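Local coordinates for protein D-lactate dehydrogenase (Fermentative) (PDB 5Z20) that binds NAD(H) and, as a fermentative D-lactate dehydrogenase, interconverts pyruvate and D-lactate, at residues Phe61-Ala66 / Thr85-Leu90. Numbering follows the deposited sequence.
Sequences FEVVCA and TRLVAL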
# COMPACT_ATOMS: atom_id res chain seq x y z
N PHE B 61 -44.13 -0.06 4.96
CA PHE B 61 -43.39 -1.06 5.76
C PHE B 61 -43.65 -0.76 7.22
O PHE B 61 -43.38 0.33 7.73
CB PHE B 61 -41.89 -1.02 5.48
CG PHE B 61 -41.47 -1.70 4.20
CD1 PHE B 61 -41.52 -1.03 3.00
CD2 PHE B 61 -41.12 -3.03 4.19
CE1 PHE B 61 -41.17 -1.66 1.80
CE2 PHE B 61 -40.76 -3.66 3.01
CZ PHE B 61 -40.76 -2.97 1.82
N GLU B 62 -44.19 -1.76 7.89
CA GLU B 62 -44.50 -1.64 9.29
C GLU B 62 -43.27 -1.46 10.16
O GLU B 62 -43.35 -0.81 11.19
CB GLU B 62 -45.30 -2.86 9.79
CG GLU B 62 -46.75 -2.78 9.36
CD GLU B 62 -47.69 -3.43 10.33
OE1 GLU B 62 -47.26 -4.35 11.06
OE2 GLU B 62 -48.87 -3.01 10.32
N VAL B 63 -42.19 -2.13 9.76
CA VAL B 63 -40.96 -2.11 10.50
C VAL B 63 -39.84 -1.64 9.63
O VAL B 63 -39.63 -2.14 8.50
CB VAL B 63 -40.61 -3.53 11.04
CG1 VAL B 63 -39.36 -3.46 11.88
CG2 VAL B 63 -41.76 -4.07 11.91
N VAL B 64 -39.06 -0.74 10.20
CA VAL B 64 -37.86 -0.27 9.55
C VAL B 64 -36.68 -0.62 10.45
O VAL B 64 -36.72 -0.36 11.64
CB VAL B 64 -37.96 1.24 9.32
CG1 VAL B 64 -36.64 1.85 9.01
CG2 VAL B 64 -38.90 1.50 8.13
N CYS B 65 -35.66 -1.23 9.85
CA CYS B 65 -34.41 -1.56 10.57
C CYS B 65 -33.28 -0.67 10.11
O CYS B 65 -32.92 -0.64 8.90
CB CYS B 65 -34.02 -2.98 10.33
SG CYS B 65 -32.53 -3.45 11.27
N ALA B 66 -32.77 0.14 11.04
CA ALA B 66 -31.79 1.17 10.75
C ALA B 66 -30.48 0.90 11.47
O ALA B 66 -30.45 0.26 12.55
CB ALA B 66 -32.31 2.51 11.20
N THR B 85 -45.22 3.22 9.01
CA THR B 85 -44.22 2.48 9.79
C THR B 85 -44.61 2.55 11.27
O THR B 85 -44.91 3.61 11.74
CB THR B 85 -42.81 3.07 9.57
OG1 THR B 85 -42.44 2.87 8.19
CG2 THR B 85 -41.81 2.37 10.49
N ARG B 86 -44.55 1.43 11.95
CA ARG B 86 -45.00 1.35 13.29
C ARG B 86 -43.92 1.05 14.31
O ARG B 86 -44.11 1.31 15.46
CB ARG B 86 -46.14 0.36 13.34
CG ARG B 86 -47.39 0.91 12.70
CD ARG B 86 -48.49 -0.12 12.58
NE ARG B 86 -48.94 -0.53 13.90
CZ ARG B 86 -49.30 -1.75 14.23
NH1 ARG B 86 -49.30 -2.72 13.33
NH2 ARG B 86 -49.68 -2.00 15.46
N LEU B 87 -42.78 0.54 13.86
CA LEU B 87 -41.64 0.18 14.74
C LEU B 87 -40.31 0.52 14.07
O LEU B 87 -40.11 0.25 12.89
CB LEU B 87 -41.63 -1.29 15.03
CG LEU B 87 -40.46 -1.85 15.86
CD1 LEU B 87 -40.54 -1.30 17.29
CD2 LEU B 87 -40.49 -3.35 15.88
N VAL B 88 -39.44 1.14 14.84
CA VAL B 88 -38.08 1.39 14.42
C VAL B 88 -37.14 0.47 15.19
O VAL B 88 -37.05 0.56 16.40
CB VAL B 88 -37.70 2.81 14.68
CG1 VAL B 88 -36.23 3.03 14.38
CG2 VAL B 88 -38.54 3.70 13.79
N ALA B 89 -36.50 -0.43 14.46
CA ALA B 89 -35.62 -1.42 15.06
C ALA B 89 -34.18 -1.04 14.71
O ALA B 89 -33.78 -1.03 13.52
CB ALA B 89 -35.93 -2.78 14.51
N LEU B 90 -33.42 -0.71 15.74
CA LEU B 90 -31.98 -0.33 15.56
C LEU B 90 -31.19 -1.58 15.66
O LEU B 90 -31.23 -2.27 16.70
CB LEU B 90 -31.54 0.61 16.65
CG LEU B 90 -32.42 1.86 16.88
CD1 LEU B 90 -31.81 2.78 17.94
CD2 LEU B 90 -32.58 2.67 15.58
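Glu62 O accepts two backbone N-H groups, Arg86 N at 2.7 Å and Leu87 N, joining the chains just ahead of the two strands and running on into strand 87-90. Beside it, Thr85 OG1 donates to Phe61 O at 2.7 Å; chi1 of -64° swings the hydroxyl back beside its own backbone N, within reach of that carbonyl. Glu62 and Arg86 also form a salt bridge, OE2 of Glu62 lying 3.1 Å from NH1 of Arg86. Their side chains run alongside each other; Glu62 OE2 sits at the edge of the guanidinium, in its plane, whereas NH1 comes to OE2 from above the carboxylate plane, the two planes being 76° apart. Regular parallel pairing follows: Val64 N to Leu87 O, Ala89 N to Val64 O (2.8 Å), then Ala66 N to Ala89 O. On one face, Val63 CG1 rests on Leu87 CD2 at 4.2 Å, and Trp334 and Ile331 of helix 317-335 pack over this patch. On the other, the Val64 and Thr85 side chains cross at about a right angle, Val64 CG2 touching Thr85 OG1 and CG2. Strands 63-66 and 87-90, linked through helix 74-82, form a beta-alpha-beta crossover, as in the flavodoxin-like substrate-binding domain of D-2-hydroxyacid dehydrogenases.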